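Side-chain contacts in aryl acylamidase (bacterium CSBL00001, PDB 4YJ6), which probably hydrolyses the amide bond of aryl acylamides, as an amidase signature enzyme: residues A[273-278]-A[285-290]; A[303-308]-A[390-395]; A[53-58]-A[91-96]; A[47-52]-A[145-150]; A[198-203]-A[236-241]. One frame throughout, in Å; residues are numbered along the deposited sequence.

Read from the N terminus, residues 47-52 come first and meet 145-150, so interaction 4 closes a long loop. Interaction 3 (53-58 with 91-96) is nested inside it. The two touch, W93 packing on A52 and P94 on Y50, and they fasten the start of helix 53-69 and two loops to the small three-stranded sheet. Interaction 5 (198-203 with 236-241) follows in series and sets helix 231-241 against the large mixed sheet. Interaction 1 (273-278 with 285-290) and interaction 2 (303-308 with 390-395) close one after the other at the far edge of that sheet. They are joined by backbone bonds between L273 and both E305 and V307, and no loop crosses another.

Interaction 1 (A[273-278]-A[285-290]); sequences LTLNYG and EIQDLI
Inside the beta-alpha-beta unit made by strand 270-273, helix 284-299 and strand 303-306, L273 and L275 turn toward the helix and meet Q287 and I290. I290 CG2 is the shared apolar point: L275 CD2 lies 3.9 Å from it and L273 CD1 4.1 Å. L275 also lies across Q287, its CD2 3.7 Å from the backbone O of Q287 and its CB 3.7 Å from Q287 OE1. The other end of that amide is engaged, Q287 NE2 bonding to V282 O in the loop before the helix. I290 CG2 stands anti to its own backbone N, which directs this methyl at the leucines. With an alanine in place of L275, I290 CG2 would probably lose one of its two leucine neighbours and Q287 would be less tightly packed. Beyond L275, N276 OD1 accepts from G278 N (2.8 Å) in an Asx turn. Leucines at and just after the end of strand 270-273 thus pack on the helix leading to parallel strand 303-306, a beta-alpha-beta crossover.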
# COMPACT_ATOMS: atom_id res chain seq x y z
N LEU A 273 17.35 -5.62 14.39
CA LEU A 273 16.42 -6.67 13.94
C LEU A 273 15.45 -6.99 15.08
O LEU A 273 15.86 -7.13 16.24
CB LEU A 273 17.23 -7.94 13.57
CG LEU A 273 16.40 -9.19 13.28
CD1 LEU A 273 15.50 -8.98 12.08
CD2 LEU A 273 17.36 -10.41 13.07
N THR A 274 14.16 -7.08 14.76
CA THR A 274 13.18 -7.60 15.73
C THR A 274 12.27 -8.57 15.02
O THR A 274 11.91 -8.35 13.88
CB THR A 274 12.35 -6.48 16.37
OG1 THR A 274 11.41 -7.05 17.29
CG2 THR A 274 11.61 -5.61 15.28
N LEU A 275 11.91 -9.68 15.67
CA LEU A 275 10.99 -10.62 15.04
C LEU A 275 9.53 -10.40 15.41
O LEU A 275 8.65 -11.03 14.84
CB LEU A 275 11.43 -12.07 15.32
CG LEU A 275 12.87 -12.33 14.86
CD1 LEU A 275 13.30 -13.74 15.27
CD2 LEU A 275 13.04 -12.12 13.34
N ASN A 276 9.24 -9.50 16.35
CA ASN A 276 7.87 -9.29 16.78
C ASN A 276 7.67 -7.97 17.51
O ASN A 276 6.62 -7.76 18.12
CB ASN A 276 7.45 -10.45 17.71
CG ASN A 276 8.35 -10.59 18.92
OD1 ASN A 276 9.22 -9.75 19.20
ND2 ASN A 276 8.21 -11.74 19.61
N TYR A 277 8.64 -7.05 17.39
CA TYR A 277 8.63 -5.77 18.10
C TYR A 277 8.41 -5.94 19.59
O TYR A 277 8.00 -4.99 20.28
CB TYR A 277 7.54 -4.83 17.53
CG TYR A 277 7.65 -4.48 16.06
CD1 TYR A 277 8.42 -3.38 15.63
CD2 TYR A 277 6.97 -5.19 15.11
CE1 TYR A 277 8.49 -3.01 14.26
CE2 TYR A 277 7.02 -4.82 13.73
CZ TYR A 277 7.79 -3.73 13.31
OH TYR A 277 7.82 -3.38 11.96
N GLY A 278 8.75 -7.13 20.10
CA GLY A 278 8.63 -7.42 21.52
C GLY A 278 7.22 -7.57 22.05
O GLY A 278 7.05 -7.86 23.24
N GLU A 285 7.11 -19.69 11.56
CA GLU A 285 7.71 -19.82 10.24
C GLU A 285 8.12 -18.45 9.65
O GLU A 285 9.11 -18.33 8.92
CB GLU A 285 6.76 -20.52 9.25
CG GLU A 285 6.41 -21.94 9.66
CD GLU A 285 5.27 -22.05 10.68
OE1 GLU A 285 4.62 -21.03 11.08
OE2 GLU A 285 5.01 -23.20 11.10
N ILE A 286 7.33 -17.45 9.97
CA ILE A 286 7.61 -16.08 9.53
C ILE A 286 8.83 -15.55 10.30
O ILE A 286 9.78 -15.03 9.70
CB ILE A 286 6.42 -15.18 9.75
CG1 ILE A 286 5.33 -15.50 8.71
CG2 ILE A 286 6.84 -13.66 9.63
CD1 ILE A 286 4.02 -14.73 8.94
N GLN A 287 8.85 -15.75 11.62
CA GLN A 287 10.04 -15.37 12.38
C GLN A 287 11.31 -15.99 11.81
O GLN A 287 12.33 -15.32 11.63
CB GLN A 287 9.91 -15.76 13.85
CG GLN A 287 8.74 -15.14 14.56
CD GLN A 287 8.82 -15.33 16.07
OE1 GLN A 287 9.89 -15.16 16.67
NE2 GLN A 287 7.69 -15.70 16.68
N ASP A 288 11.26 -17.29 11.53
CA ASP A 288 12.45 -17.94 11.00
C ASP A 288 12.89 -17.40 9.65
O ASP A 288 14.10 -17.27 9.37
CB ASP A 288 12.21 -19.46 10.86
CG ASP A 288 12.02 -20.15 12.21
OD1 ASP A 288 12.34 -19.55 13.26
OD2 ASP A 288 11.55 -21.31 12.18
N LEU A 289 11.91 -17.11 8.80
CA LEU A 289 12.22 -16.62 7.46
C LEU A 289 12.89 -15.26 7.57
O LEU A 289 13.81 -14.96 6.83
CB LEU A 289 10.92 -16.54 6.62
CG LEU A 289 11.10 -16.08 5.18
CD1 LEU A 289 11.86 -17.12 4.36
CD2 LEU A 289 9.70 -15.76 4.57
N ILE A 290 12.41 -14.43 8.49
CA ILE A 290 12.99 -13.09 8.63
C ILE A 290 14.39 -13.16 9.27
O ILE A 290 15.28 -12.36 8.93
CB ILE A 290 12.05 -12.15 9.44
CG1 ILE A 290 10.68 -12.01 8.75
CG2 ILE A 290 12.72 -10.77 9.69
CD1 ILE A 290 10.73 -11.73 7.30

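Interaction 2 (A[303-308]-A[390-395]); sequences HVEFVD and DRFDLL
F392 has CG anti to its carbonyl carbon (chi1 -67°), which sends the ring toward V307 and E305, while E305 answers from the crowded position, CG lying between backbone N and carbonyl carbon (chi1 72°). The contact spans the edge of the large mixed sheet. Strand 303-306 is outermost, strand 394-398 lies two places in, and strand 270-273 runs parallel between them, bonded to E305 and V307 through the backbone of L273. The separation fits this: the nearest pair of CA atoms, those of V307 and L395, is 8.6 Å apart, so side chains alone make the contact. Beyond CG, E305 is extended and crosses F392 at about a right angle. Its carboxylate meets the ring at the edge, OE2 3.5 Å from F392 CZ, with the two planes 77° apart. The weakly positive rim hydrogens would probably favour a carboxylate there. A second, weak interaction is the long ion pair of E305 OE1 with K270 NZ, and F392 also rests on K270. V307 slides past the phenylalanine in the opposite direction and packs tightly, V307 CG1 lying 3.3 Å from F392 CZ and 3.4 Å from F392 CE2, in an oblique approach. The other branch of the valine reaches the buried L395, V307 CG2 lying 3.6 Å from L395 CD1.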
# COMPACT_ATOMS: atom_id res chain seq x y z
N HIS A 303 26.16 -4.59 9.70
CA HIS A 303 26.20 -5.25 11.01
C HIS A 303 24.79 -5.35 11.52
O HIS A 303 24.11 -4.34 11.62
CB HIS A 303 27.07 -4.43 11.97
CG HIS A 303 28.38 -4.02 11.36
ND1 HIS A 303 28.58 -2.79 10.78
CD2 HIS A 303 29.53 -4.72 11.19
CE1 HIS A 303 29.81 -2.73 10.31
NE2 HIS A 303 30.41 -3.88 10.54
N VAL A 304 24.33 -6.56 11.79
CA VAL A 304 22.94 -6.76 12.19
C VAL A 304 22.93 -7.30 13.62
O VAL A 304 23.71 -8.22 13.93
CB VAL A 304 22.22 -7.77 11.28
CG1 VAL A 304 20.77 -7.97 11.72
CG2 VAL A 304 22.27 -7.32 9.79
N GLU A 305 22.06 -6.76 14.47
CA GLU A 305 21.88 -7.35 15.81
C GLU A 305 20.44 -7.20 16.26
O GLU A 305 19.73 -6.27 15.83
CB GLU A 305 22.84 -6.72 16.82
CG GLU A 305 22.49 -5.32 17.19
CD GLU A 305 23.60 -4.58 17.99
OE1 GLU A 305 24.74 -4.44 17.50
OE2 GLU A 305 23.29 -4.09 19.08
N PHE A 306 19.97 -8.11 17.11
CA PHE A 306 18.64 -7.99 17.70
C PHE A 306 18.52 -6.77 18.59
O PHE A 306 19.46 -6.40 19.29
CB PHE A 306 18.27 -9.27 18.49
CG PHE A 306 17.96 -10.44 17.62
CD1 PHE A 306 16.68 -10.59 17.08
CD2 PHE A 306 18.92 -11.39 17.33
CE1 PHE A 306 16.38 -11.68 16.26
CE2 PHE A 306 18.61 -12.49 16.50
CZ PHE A 306 17.35 -12.63 15.97
N VAL A 307 17.37 -6.09 18.49
CA VAL A 307 17.07 -4.94 19.33
C VAL A 307 15.72 -5.12 20.03
O VAL A 307 14.81 -5.78 19.53
CB VAL A 307 17.05 -3.61 18.50
CG1 VAL A 307 18.41 -3.37 17.91
CG2 VAL A 307 15.97 -3.65 17.38
N ASP A 308 15.58 -4.46 21.16
CA ASP A 308 14.33 -4.44 21.91
C ASP A 308 13.79 -2.99 21.91
O ASP A 308 14.39 -2.10 22.45
CB ASP A 308 14.58 -4.91 23.36
CG ASP A 308 13.35 -4.85 24.20
OD1 ASP A 308 12.23 -4.78 23.65
OD2 ASP A 308 13.48 -4.82 25.45
N ASP A 390 18.36 6.34 17.25
CA ASP A 390 19.47 7.01 17.93
C ASP A 390 20.78 6.23 17.74
O ASP A 390 21.87 6.81 17.71
CB ASP A 390 19.19 7.10 19.42
CG ASP A 390 18.26 8.23 19.79
OD1 ASP A 390 18.03 9.18 18.99
OD2 ASP A 390 17.77 8.19 20.95
N ARG A 391 20.64 4.91 17.58
CA ARG A 391 21.79 4.01 17.53
C ARG A 391 21.95 3.20 16.25
O ARG A 391 23.06 2.71 16.01
CB ARG A 391 21.70 3.05 18.71
CG ARG A 391 21.67 3.75 20.07
CD ARG A 391 21.84 2.73 21.18
NE ARG A 391 21.94 3.34 22.51
CZ ARG A 391 21.06 3.19 23.50
NH1 ARG A 391 19.95 2.46 23.33
NH2 ARG A 391 21.27 3.78 24.67
N PHE A 392 20.89 3.04 15.45
CA PHE A 392 20.92 2.19 14.27
C PHE A 392 20.52 2.98 13.04
O PHE A 392 19.78 3.97 13.13
CB PHE A 392 19.95 1.00 14.43
CG PHE A 392 20.41 0.03 15.53
CD1 PHE A 392 21.26 -1.01 15.23
CD2 PHE A 392 19.99 0.22 16.83
CE1 PHE A 392 21.70 -1.87 16.25
CE2 PHE A 392 20.41 -0.62 17.85
CZ PHE A 392 21.27 -1.68 17.56
N ASP A 393 21.00 2.52 11.90
CA ASP A 393 20.66 3.10 10.61
C ASP A 393 19.37 2.55 10.02
O ASP A 393 18.74 3.21 9.22
CB ASP A 393 21.82 2.87 9.62
CG ASP A 393 23.13 3.45 10.12
OD1 ASP A 393 23.17 4.66 10.43
OD2 ASP A 393 24.12 2.70 10.23
N LEU A 394 18.97 1.34 10.39
CA LEU A 394 17.83 0.67 9.79
C LEU A 394 17.25 -0.27 10.82
O LEU A 394 17.98 -0.70 11.70
CB LEU A 394 18.24 -0.19 8.58
CG LEU A 394 18.67 0.52 7.30
CD1 LEU A 394 19.41 -0.50 6.40
CD2 LEU A 394 17.48 1.17 6.55
N LEU A 395 15.97 -0.59 10.70
CA LEU A 395 15.35 -1.60 11.55
C LEU A 395 14.65 -2.59 10.62
O LEU A 395 13.94 -2.18 9.71
CB LEU A 395 14.34 -0.96 12.49
CG LEU A 395 13.48 -1.89 13.34
CD1 LEU A 395 14.39 -2.71 14.23
CD2 LEU A 395 12.49 -1.04 14.15

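Interaction 3 (A[53-58]-A[91-96]); sequences YDEARE and PGWPST
E55 and W93 carry this contact by themselves, joined through one hydrogen bond. The indole NE1 of W93 donates to E55 OE1 at 2.9 Å, with an N-H...O angle of 171°, so the bond is nearly straight. Seen from the indole, the acceptor is almost in the ring plane; seen from the glutamate, the donor stands above the carboxylate plane, and the two flat groups are turned 41° against each other. E55 reaches the ring with CG anti to its backbone N (chi1 -172°) and the rest of its chain extended, which places the carboxylate at the indole edge. Its second oxygen, OE2, lies beside the six-membered ring, 3.4 Å from W93 CZ2, and is held by a salt bridge to K90 NZ. E55 sits in the first turn of helix 53-69, which follows strand 48-51, one of the outer strands of a three-stranded mixed sheet, and W93 belongs to the loop between strand 80-84 and helix 115-122. The partial positive charge of the helix N terminus, and K90, would both probably favour the charged carboxylate. Y50 of strand 48-51 meets the indole edge-to-face, L127 and Q130 of strand 126-131 touch it, and so does A52 at the N-cap of the helix.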
# COMPACT_ATOMS: atom_id res chain seq x y z
N TYR A 53 -11.28 2.59 -19.76
CA TYR A 53 -10.55 2.21 -20.95
C TYR A 53 -10.59 3.33 -21.99
O TYR A 53 -9.57 3.63 -22.63
CB TYR A 53 -11.15 0.94 -21.53
CG TYR A 53 -10.93 -0.31 -20.71
CD1 TYR A 53 -10.08 -0.31 -19.59
CD2 TYR A 53 -11.55 -1.50 -21.06
CE1 TYR A 53 -9.84 -1.50 -18.88
CE2 TYR A 53 -11.32 -2.67 -20.35
CZ TYR A 53 -10.47 -2.66 -19.26
OH TYR A 53 -10.24 -3.82 -18.54
N ASP A 54 -11.74 3.94 -22.21
CA ASP A 54 -11.76 4.95 -23.28
C ASP A 54 -10.93 6.17 -22.90
O ASP A 54 -10.26 6.77 -23.74
CB ASP A 54 -13.20 5.39 -23.62
CG ASP A 54 -13.90 4.41 -24.56
OD1 ASP A 54 -13.25 3.44 -25.02
OD2 ASP A 54 -15.11 4.62 -24.82
N GLU A 55 -10.90 6.52 -21.61
CA GLU A 55 -10.09 7.65 -21.21
C GLU A 55 -8.63 7.36 -21.49
O GLU A 55 -7.89 8.24 -21.95
CB GLU A 55 -10.26 7.96 -19.72
CG GLU A 55 -9.57 9.25 -19.35
CD GLU A 55 -9.69 9.60 -17.89
OE1 GLU A 55 -10.80 9.99 -17.47
OE2 GLU A 55 -8.67 9.47 -17.17
N ALA A 56 -8.21 6.15 -21.12
CA ALA A 56 -6.85 5.74 -21.36
C ALA A 56 -6.55 5.77 -22.85
O ALA A 56 -5.45 6.18 -23.23
CB ALA A 56 -6.59 4.38 -20.79
N ARG A 57 -7.50 5.34 -23.69
CA ARG A 57 -7.29 5.36 -25.17
C ARG A 57 -7.12 6.79 -25.68
O ARG A 57 -6.27 7.05 -26.55
CB ARG A 57 -8.46 4.69 -25.91
CG ARG A 57 -8.55 3.20 -25.64
CD ARG A 57 -9.84 2.62 -26.21
NE ARG A 57 -9.80 1.15 -26.24
CZ ARG A 57 -10.74 0.36 -25.76
NH1 ARG A 57 -11.81 0.86 -25.16
NH2 ARG A 57 -10.59 -0.95 -25.84
N GLU A 58 -7.92 7.71 -25.14
CA GLU A 58 -7.82 9.12 -25.50
C GLU A 58 -6.49 9.69 -25.11
O GLU A 58 -5.82 10.36 -25.90
CB GLU A 58 -8.93 9.93 -24.79
CG GLU A 58 -10.31 9.51 -25.22
CD GLU A 58 -11.38 10.19 -24.39
OE1 GLU A 58 -11.65 11.40 -24.65
OE2 GLU A 58 -11.92 9.51 -23.46
N PRO A 91 -11.53 13.56 -11.30
CA PRO A 91 -12.79 14.13 -11.83
C PRO A 91 -13.52 13.19 -12.80
O PRO A 91 -12.91 12.63 -13.72
CB PRO A 91 -12.32 15.41 -12.50
CG PRO A 91 -11.17 15.86 -11.61
CD PRO A 91 -10.44 14.54 -11.29
N GLY A 92 -14.82 12.98 -12.55
CA GLY A 92 -15.62 12.10 -13.38
C GLY A 92 -15.55 10.61 -13.06
O GLY A 92 -16.29 9.82 -13.64
N TRP A 93 -14.68 10.22 -12.12
CA TRP A 93 -14.53 8.81 -11.79
C TRP A 93 -15.33 8.46 -10.53
O TRP A 93 -15.64 9.34 -9.72
CB TRP A 93 -13.06 8.48 -11.53
CG TRP A 93 -12.21 8.40 -12.78
CD1 TRP A 93 -12.36 9.12 -13.95
CD2 TRP A 93 -11.09 7.55 -12.98
NE1 TRP A 93 -11.38 8.75 -14.87
CE2 TRP A 93 -10.59 7.78 -14.29
CE3 TRP A 93 -10.46 6.60 -12.17
CZ2 TRP A 93 -9.48 7.11 -14.79
CZ3 TRP A 93 -9.35 5.92 -12.68
CH2 TRP A 93 -8.86 6.19 -13.98
N PRO A 94 -15.67 7.19 -10.37
CA PRO A 94 -16.44 6.83 -9.17
C PRO A 94 -15.56 6.87 -7.94
O PRO A 94 -14.34 6.99 -8.02
CB PRO A 94 -16.93 5.40 -9.46
CG PRO A 94 -16.08 4.89 -10.55
CD PRO A 94 -15.49 6.05 -11.29
N SER A 95 -16.20 6.79 -6.78
CA SER A 95 -15.48 6.62 -5.53
C SER A 95 -16.43 5.94 -4.55
O SER A 95 -17.36 6.57 -4.08
CB SER A 95 -15.05 7.99 -4.99
OG SER A 95 -14.38 7.81 -3.72
N THR A 96 -16.20 4.67 -4.25
CA THR A 96 -17.13 3.94 -3.40
C THR A 96 -16.60 3.69 -2.00
O THR A 96 -17.26 2.99 -1.22
CB THR A 96 -17.54 2.58 -4.03
OG1 THR A 96 -16.46 1.65 -3.98
CG2 THR A 96 -17.97 2.77 -5.49

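Interaction 4 (A[47-52]-A[145-150]); sequences AVVYKA and TFFGPT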
# COMPACT_ATOMS: atom_id res chain seq x y z
N ALA A 47 -9.61 -7.85 -8.97
CA ALA A 47 -8.83 -6.71 -8.48
C ALA A 47 -9.38 -5.38 -9.01
O ALA A 47 -9.27 -4.36 -8.35
CB ALA A 47 -7.35 -6.89 -8.89
N VAL A 48 -9.96 -5.38 -10.20
CA VAL A 48 -10.41 -4.13 -10.83
C VAL A 48 -11.86 -3.85 -10.50
O VAL A 48 -12.71 -4.73 -10.62
CB VAL A 48 -10.18 -4.20 -12.37
CG1 VAL A 48 -10.74 -2.95 -13.08
CG2 VAL A 48 -8.71 -4.40 -12.68
N VAL A 49 -12.16 -2.63 -10.05
CA VAL A 49 -13.52 -2.27 -9.72
C VAL A 49 -14.09 -1.17 -10.62
O VAL A 49 -15.30 -0.94 -10.62
CB VAL A 49 -13.66 -1.84 -8.23
CG1 VAL A 49 -13.27 -3.01 -7.34
CG2 VAL A 49 -12.80 -0.60 -7.92
N TYR A 50 -13.24 -0.50 -11.38
CA TYR A 50 -13.71 0.49 -12.38
C TYR A 50 -12.75 0.44 -13.56
O TYR A 50 -11.52 0.39 -13.36
CB TYR A 50 -13.73 1.92 -11.80
CG TYR A 50 -14.06 2.97 -12.83
CD1 TYR A 50 -15.32 3.00 -13.42
CD2 TYR A 50 -13.13 3.96 -13.19
CE1 TYR A 50 -15.65 3.96 -14.36
CE2 TYR A 50 -13.46 4.94 -14.14
CZ TYR A 50 -14.72 4.92 -14.70
OH TYR A 50 -15.08 5.87 -15.64
N LYS A 51 -13.28 0.47 -14.78
CA LYS A 51 -12.46 0.45 -15.97
C LYS A 51 -12.65 1.77 -16.69
O LYS A 51 -13.80 2.18 -16.94
CB LYS A 51 -12.87 -0.72 -16.88
CG LYS A 51 -12.60 -2.07 -16.22
CD LYS A 51 -13.28 -3.26 -16.94
CE LYS A 51 -12.89 -4.58 -16.24
NZ LYS A 51 -13.51 -5.78 -16.91
N ALA A 52 -11.53 2.44 -16.98
CA ALA A 52 -11.55 3.74 -17.66
C ALA A 52 -10.84 3.59 -19.01
O ALA A 52 -9.96 4.37 -19.38
CB ALA A 52 -10.83 4.81 -16.81
N THR A 145 -18.98 -6.39 0.41
CA THR A 145 -20.20 -7.04 -0.08
C THR A 145 -20.71 -6.52 -1.41
O THR A 145 -21.76 -6.95 -1.85
CB THR A 145 -21.33 -6.95 0.93
OG1 THR A 145 -21.67 -5.58 1.16
CG2 THR A 145 -20.93 -7.59 2.24
N PHE A 146 -19.99 -5.59 -2.04
CA PHE A 146 -20.45 -5.04 -3.32
C PHE A 146 -19.61 -5.61 -4.46
O PHE A 146 -20.15 -6.13 -5.45
CB PHE A 146 -20.42 -3.51 -3.28
CG PHE A 146 -20.90 -2.85 -4.56
CD1 PHE A 146 -22.11 -3.22 -5.14
CD2 PHE A 146 -20.16 -1.85 -5.15
CE1 PHE A 146 -22.56 -2.61 -6.31
CE2 PHE A 146 -20.60 -1.24 -6.34
CZ PHE A 146 -21.81 -1.63 -6.91
N PHE A 147 -18.28 -5.50 -4.35
CA PHE A 147 -17.40 -6.07 -5.37
C PHE A 147 -16.91 -7.47 -5.02
O PHE A 147 -16.60 -8.27 -5.90
CB PHE A 147 -16.17 -5.18 -5.59
CG PHE A 147 -16.50 -3.80 -6.06
CD1 PHE A 147 -16.22 -2.70 -5.27
CD2 PHE A 147 -17.11 -3.59 -7.30
CE1 PHE A 147 -16.51 -1.42 -5.69
CE2 PHE A 147 -17.41 -2.31 -7.74
CZ PHE A 147 -17.10 -1.22 -6.94
N GLY A 148 -16.80 -7.76 -3.73
CA GLY A 148 -16.31 -9.07 -3.31
C GLY A 148 -14.81 -9.11 -3.01
O GLY A 148 -14.14 -8.07 -2.94
N PRO A 149 -14.27 -10.31 -2.81
CA PRO A 149 -12.86 -10.40 -2.39
C PRO A 149 -11.85 -10.29 -3.52
O PRO A 149 -12.06 -10.83 -4.61
CB PRO A 149 -12.78 -11.81 -1.77
CG PRO A 149 -13.83 -12.61 -2.54
CD PRO A 149 -14.92 -11.63 -2.89
N THR A 150 -10.72 -9.62 -3.27
CA THR A 150 -9.63 -9.67 -4.22
C THR A 150 -8.68 -10.80 -3.84
O THR A 150 -8.17 -10.84 -2.72
CB THR A 150 -8.85 -8.33 -4.28
OG1 THR A 150 -9.72 -7.31 -4.78
CG2 THR A 150 -7.66 -8.43 -5.20
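V49 sits squarely on one face of the F147 ring. Its CB lies 3.6 Å from the ring centroid and only 8° off the ring normal, a CH-pi contact, while V49 CG1 leans toward the root of the ring, 3.6 Å from F147 CG. The two side chains cross at about a right angle. In each, the branch that matters stands anti to the carbonyl carbon, F147 CG and V49 CG1 both with chi1 -61°. On the opposite face F146 CD2 lies 3.6 Å above the plane, offset toward the rim, so the ring has a neighbour on either face. The valine is part of a classic beta bulge, V49 and Y50 both facing Q130 of the adjoining strand. Replacing F147 with a serine is likely to open a gap over V49 and strip F146 of the ring it packs on. Further along, A47 CB meets T150 CG2 at 4.0 Å. The threonine turns this methyl anti to its backbone N, and its OG1 bonds instead to N46 O and N132 ND2. Cohesion between the two segments therefore rests on dispersion and CH-pi packing, while the hydroxyl of T150 is satisfied outside them.

Interaction 5 (A[198-203]-A[236-241]); sequences YGFQPS and LAMNVL
Residue M238, a selenomethionine in this crystal, curls back on itself to meet F200 and P202: chi2 (-58°) and chi3 (-57°) are both bent, where an extended chain would run straight. This curl sets SE beside the F200 ring and swings CE onto the proline. The selenium lies 4.9 Å from the ring centroid and 58° off the ring normal, an oblique Met-aromatic contact, with F200 CD2 the nearest ring atom at 3.9 Å. M238 CE meets P202 at two carbons, CB and CG, each 3.7 Å away. F200 has CG anti to its backbone N, which carries the ring to M238, and crosses that side chain at about a right angle. These groups join the large mixed sheet to a helix: strand 198-201 lies between strands 223-228 and 443-451, and helix 231-241 follows strand 223-228 directly and packs against the sheet, M238 also touching P226. F200 is buried further by V470 and I471 of helix 467-480, and Y198 OH stands in the plane of its ring, at the edge.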
# COMPACT_ATOMS: atom_id res chain seq x y z
N TYR A 198 6.82 -5.41 -3.95
CA TYR A 198 7.53 -4.42 -3.15
C TYR A 198 6.61 -3.25 -2.87
O TYR A 198 6.09 -2.62 -3.81
CB TYR A 198 8.75 -3.99 -3.93
CG TYR A 198 9.61 -2.95 -3.22
CD1 TYR A 198 10.37 -3.31 -2.09
CD2 TYR A 198 9.66 -1.64 -3.66
CE1 TYR A 198 11.17 -2.37 -1.46
CE2 TYR A 198 10.45 -0.69 -3.03
CZ TYR A 198 11.19 -1.06 -1.92
OH TYR A 198 11.97 -0.13 -1.30
N GLY A 199 6.39 -2.93 -1.60
CA GLY A 199 5.46 -1.87 -1.25
C GLY A 199 6.23 -0.78 -0.54
O GLY A 199 6.78 -1.05 0.54
N PHE A 200 6.23 0.44 -1.09
CA PHE A 200 7.03 1.53 -0.52
C PHE A 200 6.14 2.57 0.18
O PHE A 200 5.35 3.24 -0.50
CB PHE A 200 7.88 2.25 -1.59
CG PHE A 200 8.91 3.16 -0.98
CD1 PHE A 200 10.17 2.66 -0.65
CD2 PHE A 200 8.63 4.48 -0.69
CE1 PHE A 200 11.13 3.46 -0.05
CE2 PHE A 200 9.58 5.30 -0.09
CZ PHE A 200 10.83 4.78 0.25
N GLN A 201 6.29 2.69 1.51
CA GLN A 201 5.53 3.66 2.32
C GLN A 201 6.47 4.82 2.68
O GLN A 201 7.39 4.67 3.50
CB GLN A 201 4.96 2.97 3.59
CG GLN A 201 4.33 3.97 4.62
CD GLN A 201 5.22 4.11 5.84
OE1 GLN A 201 5.53 3.10 6.49
NE2 GLN A 201 5.67 5.32 6.14
N PRO A 202 6.26 5.98 2.06
CA PRO A 202 7.23 7.08 2.23
C PRO A 202 7.16 7.74 3.60
O PRO A 202 6.17 7.58 4.33
CB PRO A 202 6.80 8.13 1.15
CG PRO A 202 5.69 7.51 0.38
CD PRO A 202 5.13 6.35 1.18
N SER A 203 8.20 8.52 3.92
CA SER A 203 8.19 9.33 5.13
C SER A 203 6.96 10.22 5.15
O SER A 203 6.57 10.71 4.09
CB SER A 203 9.42 10.26 5.13
OG SER A 203 10.61 9.49 5.21
N LEU A 236 11.50 5.00 -9.46
CA LEU A 236 11.02 5.84 -10.56
C LEU A 236 9.64 6.47 -10.19
O LEU A 236 9.42 7.69 -10.40
CB LEU A 236 10.91 5.03 -11.87
CG LEU A 236 12.26 4.61 -12.45
CD1 LEU A 236 12.02 3.69 -13.63
CD2 LEU A 236 13.22 5.78 -12.87
N ALA A 237 8.73 5.66 -9.66
CA ALA A 237 7.42 6.15 -9.25
C ALA A 237 7.57 7.20 -8.12
O ALA A 237 6.86 8.21 -8.11
CB ALA A 237 6.52 5.03 -8.79
N MSE A 238 8.48 6.97 -7.20
CA MSE A 238 8.67 7.93 -6.11
C MSE A 238 9.24 9.23 -6.62
O MSE A 238 8.93 10.28 -6.08
CB MSE A 238 9.61 7.35 -5.03
CG MSE A 238 8.93 6.28 -4.20
SE MSE A 238 7.33 6.98 -3.34
CE MSE A 238 8.06 8.50 -2.33
N ASN A 239 10.08 9.20 -7.64
CA ASN A 239 10.56 10.45 -8.22
C ASN A 239 9.41 11.30 -8.76
O ASN A 239 9.50 12.52 -8.72
CB ASN A 239 11.58 10.19 -9.33
CG ASN A 239 12.99 10.05 -8.78
OD1 ASN A 239 13.23 10.28 -7.60
ND2 ASN A 239 13.93 9.74 -9.65
N VAL A 240 8.36 10.65 -9.24
CA VAL A 240 7.17 11.36 -9.67
C VAL A 240 6.29 11.78 -8.50
O VAL A 240 5.79 12.90 -8.48
CB VAL A 240 6.37 10.48 -10.67
CG1 VAL A 240 4.92 11.09 -10.99
CG2 VAL A 240 7.17 10.35 -11.98
N LEU A 241 6.09 10.89 -7.54
CA LEU A 241 5.07 11.09 -6.50
C LEU A 241 5.51 12.08 -5.45
O LEU A 241 4.69 12.85 -4.95
CB LEU A 241 4.75 9.75 -5.79
CG LEU A 241 3.93 8.77 -6.68
CD1 LEU A 241 3.88 7.40 -6.01
CD2 LEU A 241 2.50 9.31 -6.92